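Local coordinates for protein malate oxidoreductase (Thermotoga maritima, PDB 1VL6) that probably catalyses the NAD-dependent oxidative decarboxylation of malate to pyruvate and carbon dioxide, working as a tetrameric malic enzyme, at residues A[24-29]-A[111-116]; A[70-75]-A[101-106]; A[79-84]-A[90-95]; A[146-151]-A[163-168]. All blocks are in the same frame, centred on the assembly; numbering follows the deposited sequence.

Contact 1 of 4, residues A[24-29]-A[111-116]; sequences GKIRTA and AFPICL
Ile26 CD1 meets the CG-CD side of the Pro113 ring, lying 3.3 Å from Pro113 CD and 3.4 Å from Pro113 CG. The neighbouring ring, Phe112, occupies two conformations and stacks on Phe112 of the second subunit in one of them, so that stack is doubtful. The planar guanidinium of Arg27 donates NH2 to Gly24 O at 3.0 Å, a bond back to the backbone three residues earlier, with the acceptor tilted 23° from the guanidinium plane. CG1 of Ile26 stands opposite the carbonyl carbon (chi1 -52°), which sends CD1 across to the proline. Pro113 belongs to strand 110-115, outermost within this chain in the four-stranded parallel sheet of the malic enzyme N-terminal region, and both partners also touch helix 89-107, Ile26 at Glu97 and Pro113 at Met96. Residues 27-29 instead pair in an antiparallel ladder with a strand of the second subunit. Thr28 OG1 hydrogen-bonds there to Asp110 of the second subunit, while Arg27 NE reaches Pro31 O of the third.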
# COMPACT_ATOMS: atom_id res chain seq x y z
N GLY A 24 -5.98 -13.70 -3.35
CA GLY A 24 -6.28 -12.61 -4.31
C GLY A 24 -5.11 -11.66 -4.57
O GLY A 24 -4.25 -11.47 -3.73
N LYS A 25 -5.07 -11.08 -5.75
CA LYS A 25 -3.94 -10.27 -6.18
C LYS A 25 -4.28 -8.78 -6.10
O LYS A 25 -3.41 -7.90 -6.34
CB LYS A 25 -3.60 -10.71 -7.61
CG LYS A 25 -3.37 -12.21 -7.72
CD LYS A 25 -3.09 -12.65 -9.13
CE LYS A 25 -4.25 -13.34 -9.73
NZ LYS A 25 -3.93 -13.81 -11.08
N ILE A 26 -5.55 -8.53 -5.74
CA ILE A 26 -6.17 -7.20 -5.63
C ILE A 26 -6.34 -6.74 -4.17
O ILE A 26 -7.08 -7.36 -3.37
CB ILE A 26 -7.58 -7.22 -6.32
CG1 ILE A 26 -7.44 -7.79 -7.73
CG2 ILE A 26 -8.32 -5.77 -6.31
CD1 ILE A 26 -8.26 -7.09 -8.72
N ARG A 27 -5.64 -5.65 -3.82
CA ARG A 27 -5.84 -4.99 -2.52
C ARG A 27 -6.57 -3.68 -2.82
O ARG A 27 -6.47 -3.15 -3.94
CB ARG A 27 -4.48 -4.65 -1.87
CG ARG A 27 -3.43 -5.80 -1.82
CD ARG A 27 -3.35 -6.57 -0.44
NE ARG A 27 -2.92 -7.97 -0.58
CZ ARG A 27 -3.61 -8.92 -1.25
NH1 ARG A 27 -4.76 -8.65 -1.84
NH2 ARG A 27 -3.13 -10.16 -1.33
N THR A 28 -7.33 -3.15 -1.85
CA THR A 28 -7.54 -1.70 -1.80
C THR A 28 -6.64 -1.16 -0.70
O THR A 28 -5.99 -1.91 0.00
CB THR A 28 -9.07 -1.26 -1.66
OG1 THR A 28 -9.67 -1.74 -0.45
CG2 THR A 28 -9.93 -1.84 -2.77
N ALA A 29 -6.55 0.16 -0.63
CA ALA A 29 -5.70 0.86 0.33
C ALA A 29 -6.18 2.33 0.57
O ALA A 29 -6.73 2.98 -0.35
CB ALA A 29 -4.31 0.82 -0.16
N ALA A 111 -7.00 -0.89 -11.67
CA ALA A 111 -7.91 -1.65 -12.48
C ALA A 111 -8.74 -2.62 -11.61
O ALA A 111 -8.23 -3.18 -10.68
CB ALA A 111 -7.12 -2.40 -13.54
N PHE A 112 -10.02 -2.76 -11.94
CA PHE A 112 -10.97 -3.61 -11.18
C PHE A 112 -11.54 -4.67 -12.14
O PHE A 112 -11.90 -4.35 -13.26
CB PHE A 112 -12.09 -2.76 -10.53
CG PHE A 112 -11.57 -1.69 -9.60
CD1 PHE A 112 -11.09 -0.48 -10.11
CD2 PHE A 112 -11.47 -1.92 -8.23
CE1 PHE A 112 -10.55 0.49 -9.27
CE2 PHE A 112 -10.94 -0.95 -7.37
CZ PHE A 112 -10.48 0.26 -7.90
N PRO A 113 -11.57 -5.94 -11.73
CA PRO A 113 -12.19 -6.96 -12.53
C PRO A 113 -13.68 -6.92 -12.44
O PRO A 113 -14.22 -6.92 -11.34
CB PRO A 113 -11.70 -8.27 -11.92
CG PRO A 113 -10.71 -7.89 -10.93
CD PRO A 113 -10.91 -6.50 -10.54
N ILE A 114 -14.32 -6.91 -13.61
CA ILE A 114 -15.73 -7.00 -13.74
C ILE A 114 -16.09 -8.15 -14.66
O ILE A 114 -16.10 -8.01 -15.88
CB ILE A 114 -16.25 -5.68 -14.20
CG1 ILE A 114 -16.25 -4.73 -13.01
CG2 ILE A 114 -17.70 -5.81 -14.69
CD1 ILE A 114 -16.28 -3.32 -13.42
N CYS A 115 -16.35 -9.28 -14.02
CA CYS A 115 -16.62 -10.52 -14.66
C CYS A 115 -18.12 -10.78 -14.56
O CYS A 115 -18.69 -10.97 -13.46
CB CYS A 115 -15.85 -11.63 -13.94
SG CYS A 115 -14.06 -11.72 -14.31
N LEU A 116 -18.76 -10.84 -15.73
CA LEU A 116 -20.20 -10.81 -15.84
C LEU A 116 -20.77 -12.19 -16.07
O LEU A 116 -20.22 -12.94 -16.88
CB LEU A 116 -20.60 -9.95 -17.03
CG LEU A 116 -20.00 -8.55 -16.90
CD1 LEU A 116 -20.21 -7.78 -18.22
CD2 LEU A 116 -20.61 -7.83 -15.68

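Contact 2 of 4, residues A[70-75]-A[101-106]; sequences NTVAVV and FLFKAF
Phe103 presses its ring against two valines of strand 71-76 that lie on the same side of the strand, two residues apart. Val72 CG1 sits over one face of the ring, 4.5 Å from Phe103 CZ. Val74 comes in obliquely, its CG2 touching both CE2 and CD2 of Phe103 at 4.1 Å. With CG1 of Val74 trans to the backbone N (chi1 180°), CG2 is the branch turned to the ring. No polar atom takes part between the segments, and all three residues are buried. Around this trio, Asn139 of strand 137-140 touches Val72, Val74 and Phe103 alike, while Met334 covers Val72 and Phe103 from helix 330-340. Phe330 of that same helix sets its ring against Phe103 with the planes at about 50°. Farther out, Lys104, the next residue of the helix, forms salt bridges to Asp108 and Asp110, and Asn70 ND2 bonds to Asp108 O, tying the strand's start to the turn that follows the helix. The whole is the packing of a beta-alpha-beta crossover, in which helix 89-107 lies against the sheet while linking the parallel neighbouring strands 71-76 and 110-115.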
# COMPACT_ATOMS: atom_id res chain seq x y z
N ASN A 70 -8.11 7.53 -13.05
CA ASN A 70 -7.13 6.47 -13.08
C ASN A 70 -7.71 5.10 -12.79
O ASN A 70 -6.96 4.21 -12.41
CB ASN A 70 -6.03 6.84 -12.08
CG ASN A 70 -4.82 5.94 -12.18
OD1 ASN A 70 -4.23 5.76 -13.24
ND2 ASN A 70 -4.46 5.35 -11.05
N THR A 71 -9.01 4.90 -12.96
CA THR A 71 -9.59 3.55 -12.77
C THR A 71 -10.09 2.96 -14.06
O THR A 71 -10.57 3.64 -14.93
CB THR A 71 -10.72 3.50 -11.72
OG1 THR A 71 -11.84 4.28 -12.14
CG2 THR A 71 -10.27 4.15 -10.43
N VAL A 72 -9.95 1.66 -14.19
CA VAL A 72 -10.25 0.97 -15.42
C VAL A 72 -11.01 -0.33 -15.04
O VAL A 72 -10.64 -1.02 -14.09
CB VAL A 72 -8.94 0.74 -16.21
CG1 VAL A 72 -9.04 -0.44 -17.22
CG2 VAL A 72 -8.53 2.05 -16.89
N ALA A 73 -12.10 -0.62 -15.75
CA ALA A 73 -12.81 -1.86 -15.55
C ALA A 73 -12.24 -2.89 -16.49
O ALA A 73 -12.06 -2.61 -17.65
CB ALA A 73 -14.27 -1.67 -15.81
N VAL A 74 -11.90 -4.07 -15.98
CA VAL A 74 -11.45 -5.17 -16.81
C VAL A 74 -12.67 -6.07 -16.94
O VAL A 74 -13.05 -6.76 -16.00
CB VAL A 74 -10.27 -5.93 -16.20
CG1 VAL A 74 -9.83 -7.08 -17.10
CG2 VAL A 74 -9.11 -4.98 -15.94
N VAL A 75 -13.27 -6.06 -18.12
CA VAL A 75 -14.61 -6.64 -18.31
C VAL A 75 -14.54 -7.93 -19.12
O VAL A 75 -14.07 -7.93 -20.24
CB VAL A 75 -15.52 -5.62 -19.02
CG1 VAL A 75 -16.89 -6.21 -19.33
CG2 VAL A 75 -15.64 -4.34 -18.16
N PHE A 101 -3.55 -6.69 -11.84
CA PHE A 101 -2.24 -6.60 -11.21
C PHE A 101 -1.21 -6.02 -12.23
O PHE A 101 -0.42 -5.12 -11.88
CB PHE A 101 -1.85 -7.99 -10.69
CG PHE A 101 -0.37 -8.15 -10.36
CD1 PHE A 101 0.54 -8.45 -11.35
CD2 PHE A 101 0.09 -8.06 -9.06
CE1 PHE A 101 1.87 -8.60 -11.05
CE2 PHE A 101 1.42 -8.20 -8.76
CZ PHE A 101 2.31 -8.47 -9.74
N LEU A 102 -1.27 -6.49 -13.48
CA LEU A 102 -0.43 -5.93 -14.56
C LEU A 102 -0.66 -4.41 -14.81
O LEU A 102 0.31 -3.65 -14.98
CB LEU A 102 -0.67 -6.70 -15.85
CG LEU A 102 -0.18 -8.15 -15.81
CD1 LEU A 102 -0.42 -8.91 -17.10
CD2 LEU A 102 1.28 -8.15 -15.51
N PHE A 103 -1.94 -4.02 -14.84
CA PHE A 103 -2.32 -2.65 -15.04
C PHE A 103 -1.68 -1.78 -13.99
O PHE A 103 -1.14 -0.72 -14.33
CB PHE A 103 -3.86 -2.46 -15.04
CG PHE A 103 -4.47 -2.50 -16.40
CD1 PHE A 103 -4.14 -1.54 -17.35
CD2 PHE A 103 -5.35 -3.50 -16.75
CE1 PHE A 103 -4.68 -1.59 -18.63
CE2 PHE A 103 -5.87 -3.57 -18.03
CZ PHE A 103 -5.53 -2.61 -18.97
N LYS A 104 -1.72 -2.22 -12.74
CA LYS A 104 -1.10 -1.46 -11.65
C LYS A 104 0.42 -1.45 -11.76
O LYS A 104 1.08 -0.45 -11.50
CB LYS A 104 -1.48 -2.06 -10.30
CG LYS A 104 -1.07 -1.17 -9.09
CD LYS A 104 -1.79 0.20 -9.16
CE LYS A 104 -1.80 0.95 -7.85
NZ LYS A 104 -1.97 2.39 -8.10
N ALA A 105 0.99 -2.59 -12.10
CA ALA A 105 2.42 -2.72 -12.08
C ALA A 105 3.08 -1.98 -13.24
O ALA A 105 4.12 -1.34 -13.07
CB ALA A 105 2.81 -4.17 -12.10
N PHE A 106 2.48 -2.04 -14.41
CA PHE A 106 3.14 -1.44 -15.56
C PHE A 106 2.67 -0.03 -15.90
O PHE A 106 3.34 0.67 -16.60
CB PHE A 106 3.06 -2.35 -16.77
CG PHE A 106 3.93 -3.59 -16.65
CD1 PHE A 106 3.43 -4.73 -16.07
CD2 PHE A 106 5.23 -3.58 -17.11
CE1 PHE A 106 4.23 -5.86 -15.94
CE2 PHE A 106 6.03 -4.71 -17.00
CZ PHE A 106 5.52 -5.85 -16.41

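Contact 3 of 4, residues A[79-84]-A[90-95]; sequences SAVLGL and YGALPV
Val95 and Val81 point their ends at each other, one methyl from each meeting where the loop leans on the helix: Val81 CG1 is 3.8 Å from Val95 CG2. The other branch of Val81 turns toward the preceding helical turn, where CG2 lies 3.9 Å from Ala92 CB. Val81 thus straddles two positions of one helix face, with CG1 trans to its backbone N (chi1 179°) and CG2 trans to its carbonyl carbon. Leu82 also approaches Val95 end on, and its CD2 meets Val95 CG1 at 3.9 Å, while Leu82 CD1 reaches Val95 CG2 at 4.1 Å. Both methyls of Val95 are therefore engaged, one by Leu82 alone and one by both loop residues. Replacing Val95 with a glycine would probably open a gap between helix and loop and leave Val81 CG1 and the end of Leu82 without their apolar partner. The loop takes its shape from a tight turn close to type II', with Leu82 at positive phi (45°) and Leu84 N bonded to Val81 O at 2.6 Å; Leu82 N is further held by Asp142 OD2. The segment 79-84 leads from strand 71-76 into helix 89-107, which is kinked at Pro94. Ala92 and Leu93 also touch Cys115 of strand 110-115, and Leu82 packs on Thr45 of the second subunit.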
# COMPACT_ATOMS: atom_id res chain seq x y z
N SER A 79 -15.99 -15.81 -22.10
CA SER A 79 -16.33 -16.58 -23.28
C SER A 79 -15.08 -16.99 -24.06
O SER A 79 -15.14 -17.79 -24.94
CB SER A 79 -17.34 -15.81 -24.16
OG SER A 79 -16.91 -14.51 -24.54
N ALA A 80 -13.94 -16.43 -23.73
CA ALA A 80 -12.67 -16.81 -24.39
C ALA A 80 -11.48 -16.56 -23.49
O ALA A 80 -10.66 -15.65 -23.74
CB ALA A 80 -12.48 -16.05 -25.69
N VAL A 81 -11.35 -17.37 -22.45
CA VAL A 81 -10.28 -17.15 -21.49
C VAL A 81 -8.99 -17.80 -21.98
O VAL A 81 -8.92 -19.00 -22.25
CB VAL A 81 -10.57 -17.67 -20.08
CG1 VAL A 81 -9.35 -17.41 -19.15
CG2 VAL A 81 -11.77 -16.98 -19.52
N LEU A 82 -7.97 -16.98 -22.06
CA LEU A 82 -6.62 -17.47 -22.39
C LEU A 82 -6.75 -18.44 -23.54
O LEU A 82 -7.42 -18.13 -24.50
CB LEU A 82 -5.94 -18.10 -21.15
CG LEU A 82 -5.80 -17.21 -19.89
CD1 LEU A 82 -5.16 -17.98 -18.76
CD2 LEU A 82 -4.98 -15.95 -20.19
N GLY A 83 -6.16 -19.64 -23.41
CA GLY A 83 -6.28 -20.69 -24.38
C GLY A 83 -7.36 -21.68 -24.03
O GLY A 83 -7.49 -22.68 -24.74
N LEU A 84 -8.15 -21.39 -23.00
CA LEU A 84 -9.06 -22.38 -22.42
C LEU A 84 -10.44 -22.40 -23.03
O LEU A 84 -11.15 -23.41 -22.93
CB LEU A 84 -9.20 -22.11 -20.92
CG LEU A 84 -7.87 -22.16 -20.20
CD1 LEU A 84 -7.91 -21.58 -18.78
CD2 LEU A 84 -7.36 -23.61 -20.23
N TYR A 90 -16.47 -17.12 -13.58
CA TYR A 90 -15.70 -17.57 -12.39
C TYR A 90 -14.25 -17.99 -12.73
O TYR A 90 -13.31 -17.66 -12.03
CB TYR A 90 -16.41 -18.72 -11.71
CG TYR A 90 -17.75 -18.28 -11.21
CD1 TYR A 90 -17.88 -17.60 -10.01
CD2 TYR A 90 -18.89 -18.50 -11.97
CE1 TYR A 90 -19.12 -17.17 -9.55
CE2 TYR A 90 -20.11 -18.09 -11.53
CZ TYR A 90 -20.22 -17.41 -10.32
OH TYR A 90 -21.46 -17.00 -9.90
N GLY A 91 -14.09 -18.75 -13.81
CA GLY A 91 -12.80 -19.13 -14.28
C GLY A 91 -12.08 -17.89 -14.70
O GLY A 91 -10.86 -17.82 -14.57
N ALA A 92 -12.83 -16.90 -15.21
CA ALA A 92 -12.18 -15.69 -15.71
C ALA A 92 -11.64 -14.85 -14.57
O ALA A 92 -10.64 -14.16 -14.75
CB ALA A 92 -13.11 -14.87 -16.58
N LEU A 93 -12.27 -14.91 -13.40
CA LEU A 93 -11.96 -13.94 -12.34
C LEU A 93 -10.48 -13.89 -11.95
O LEU A 93 -9.92 -12.81 -11.87
CB LEU A 93 -12.85 -14.13 -11.11
CG LEU A 93 -12.62 -13.14 -9.96
CD1 LEU A 93 -12.92 -11.76 -10.41
CD2 LEU A 93 -13.47 -13.47 -8.72
N PRO A 94 -9.83 -15.02 -11.69
CA PRO A 94 -8.43 -14.97 -11.31
C PRO A 94 -7.56 -14.46 -12.47
O PRO A 94 -6.48 -13.89 -12.24
CB PRO A 94 -8.12 -16.42 -10.96
CG PRO A 94 -9.10 -17.17 -11.69
CD PRO A 94 -10.33 -16.40 -11.71
N VAL A 95 -8.04 -14.63 -13.69
CA VAL A 95 -7.32 -14.10 -14.82
C VAL A 95 -7.47 -12.57 -14.87
O VAL A 95 -6.50 -11.83 -15.03
CB VAL A 95 -7.76 -14.79 -16.13
CG1 VAL A 95 -6.95 -14.32 -17.27
CG2 VAL A 95 -7.62 -16.32 -15.98

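Contact 4 of 4, residues A[146-151]-A[163-168]; sequences PKCFRI and VFHDDQ
Gln168 leaves its backbone with CG trans to the carbonyl carbon (chi1 -66°) and then takes an extended course that carries its amide in between Cys148 and His165. Its NE2 bonds to Cys148 O at 2.9 Å. That bond is bent, and the donor comes from above the carbonyl plane, 73° out of it. The same nitrogen bonds to His165 ND1 at 3.0 Å, here in the plane of the imidazole and straighter. Gln168 OE1 lies at the edge of the Phe149 ring, 3.5 Å from Phe149 CD1, with ring and amide planes nearly perpendicular, and it also accepts a bond from Asn206 ND2. Together the three bonds hold the amide's rotation, and the one to ND1 limits that of the imidazole. Cys148 adds its CB, 3.8 Å from His165 CE1, and its sulfur stands at the imidazole edge. A leucine at Gln168 would probably leave Cys148 O, His165 ND1 and Asn206 ND2 without this mate, and the imidazole freer to turn. Helix 147-158 links the parallel strands 137-140 and 163-165, and helix 166-186 follows directly. Tyr205 and Asn206 bring helix 202-214, whose start overlaps what may be a Rossmann-type glycine motif, against this junction.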
# COMPACT_ATOMS: atom_id res chain seq x y z
N PRO A 146 -17.40 -14.18 -32.95
CA PRO A 146 -17.44 -12.83 -33.46
C PRO A 146 -18.24 -11.80 -32.59
O PRO A 146 -18.28 -10.62 -32.94
CB PRO A 146 -18.15 -13.03 -34.79
CG PRO A 146 -19.16 -14.02 -34.47
CD PRO A 146 -18.53 -14.96 -33.48
N LYS A 147 -18.84 -12.19 -31.48
CA LYS A 147 -19.61 -11.19 -30.76
C LYS A 147 -18.75 -10.01 -30.29
O LYS A 147 -19.25 -8.89 -30.17
CB LYS A 147 -20.43 -11.79 -29.61
CG LYS A 147 -19.71 -11.97 -28.30
CD LYS A 147 -20.47 -12.90 -27.35
CE LYS A 147 -19.73 -13.10 -26.00
NZ LYS A 147 -20.48 -14.10 -25.12
N CYS A 148 -17.46 -10.22 -30.06
CA CYS A 148 -16.63 -9.14 -29.57
C CYS A 148 -16.44 -8.03 -30.63
O CYS A 148 -16.04 -6.93 -30.33
CB CYS A 148 -15.27 -9.70 -29.14
SG CYS A 148 -14.43 -10.42 -30.53
N PHE A 149 -16.69 -8.32 -31.88
CA PHE A 149 -16.51 -7.27 -32.85
C PHE A 149 -17.56 -6.18 -32.63
O PHE A 149 -17.23 -5.00 -32.49
CB PHE A 149 -16.63 -7.85 -34.27
CG PHE A 149 -15.52 -8.84 -34.63
CD1 PHE A 149 -14.21 -8.48 -34.51
CD2 PHE A 149 -15.82 -10.11 -35.08
CE1 PHE A 149 -13.20 -9.39 -34.85
CE2 PHE A 149 -14.82 -11.01 -35.43
CZ PHE A 149 -13.52 -10.65 -35.33
N ARG A 150 -18.82 -6.61 -32.58
CA ARG A 150 -19.95 -5.70 -32.39
C ARG A 150 -19.82 -5.04 -31.02
O ARG A 150 -20.08 -3.83 -30.90
CB ARG A 150 -21.29 -6.45 -32.48
CG ARG A 150 -22.21 -6.14 -33.68
CD ARG A 150 -23.44 -7.14 -33.87
NE ARG A 150 -23.17 -8.31 -34.75
CZ ARG A 150 -22.67 -9.54 -34.38
NH1 ARG A 150 -22.36 -9.85 -33.12
NH2 ARG A 150 -22.48 -10.49 -35.30
N ILE A 151 -19.40 -5.81 -30.01
CA ILE A 151 -19.32 -5.26 -28.66
C ILE A 151 -18.31 -4.11 -28.59
O ILE A 151 -18.61 -3.02 -28.09
CB ILE A 151 -19.02 -6.34 -27.63
CG1 ILE A 151 -20.21 -7.31 -27.54
CG2 ILE A 151 -18.77 -5.72 -26.25
CD1 ILE A 151 -19.97 -8.48 -26.63
N VAL A 163 -12.55 2.64 -24.79
CA VAL A 163 -12.79 1.23 -24.67
C VAL A 163 -11.80 0.54 -25.56
O VAL A 163 -11.68 0.87 -26.72
CB VAL A 163 -14.16 0.89 -25.18
CG1 VAL A 163 -14.46 -0.59 -24.97
CG2 VAL A 163 -15.24 1.79 -24.55
N PHE A 164 -11.11 -0.44 -24.99
CA PHE A 164 -10.01 -1.14 -25.61
C PHE A 164 -10.25 -2.62 -25.38
O PHE A 164 -10.59 -2.99 -24.25
CB PHE A 164 -8.74 -0.72 -24.90
CG PHE A 164 -7.47 -1.35 -25.43
CD1 PHE A 164 -6.95 -0.99 -26.67
CD2 PHE A 164 -6.76 -2.25 -24.66
CE1 PHE A 164 -5.77 -1.55 -27.14
CE2 PHE A 164 -5.56 -2.82 -25.12
CZ PHE A 164 -5.07 -2.46 -26.36
N HIS A 165 -10.09 -3.46 -26.41
CA HIS A 165 -10.08 -4.94 -26.25
C HIS A 165 -8.73 -5.52 -26.66
O HIS A 165 -8.39 -5.51 -27.85
CB HIS A 165 -11.20 -5.57 -27.07
CG HIS A 165 -11.31 -7.05 -26.92
ND1 HIS A 165 -11.98 -7.82 -27.84
CD2 HIS A 165 -10.86 -7.90 -25.97
CE1 HIS A 165 -11.94 -9.09 -27.46
NE2 HIS A 165 -11.25 -9.16 -26.34
N ASP A 166 -7.95 -5.98 -25.69
CA ASP A 166 -6.62 -6.52 -25.96
C ASP A 166 -6.48 -7.41 -27.15
O ASP A 166 -5.65 -7.18 -28.01
CB ASP A 166 -6.16 -7.41 -24.83
CG ASP A 166 -5.52 -6.67 -23.79
OD1 ASP A 166 -6.23 -6.13 -22.91
OD2 ASP A 166 -4.27 -6.55 -23.85
N ASP A 167 -7.24 -8.49 -27.14
CA ASP A 167 -7.06 -9.56 -28.10
C ASP A 167 -7.27 -9.09 -29.51
O ASP A 167 -6.76 -9.69 -30.44
CB ASP A 167 -8.04 -10.69 -27.79
CG ASP A 167 -7.78 -11.30 -26.41
OD1 ASP A 167 -6.73 -12.02 -26.41
OD2 ASP A 167 -8.47 -11.04 -25.33
N GLN A 168 -8.01 -8.01 -29.66
CA GLN A 168 -8.21 -7.38 -30.94
C GLN A 168 -7.14 -6.34 -31.17
O GLN A 168 -6.33 -6.50 -32.07
CB GLN A 168 -9.60 -6.72 -30.98
CG GLN A 168 -10.81 -7.67 -30.92
CD GLN A 168 -12.12 -6.99 -31.35
OE1 GLN A 168 -12.21 -6.46 -32.46
NE2 GLN A 168 -13.13 -7.02 -30.49

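All four contacts are largely buried but differ in their surroundings. Contacts 1, 2 and 3 share helix 89-107 or the strands it joins and are purely apolar across their segments; probable backbone hydrogen bonds, Ile114 N to Val74 O and Val74 N to Phe112 O, join contacts 1 and 2. All three touch the second subunit, contact 1 most extensively through its strand ladder; contact 2 lies between helix and sheet, contact 3 at the loop before the helix, where Leu82 is partly exposed. Contact 4, touching no other chain, sits at the far edge of the same sheet, its centre about 21 Å from that of contact 1, and replaces methyl packing with amide hydrogen bonds.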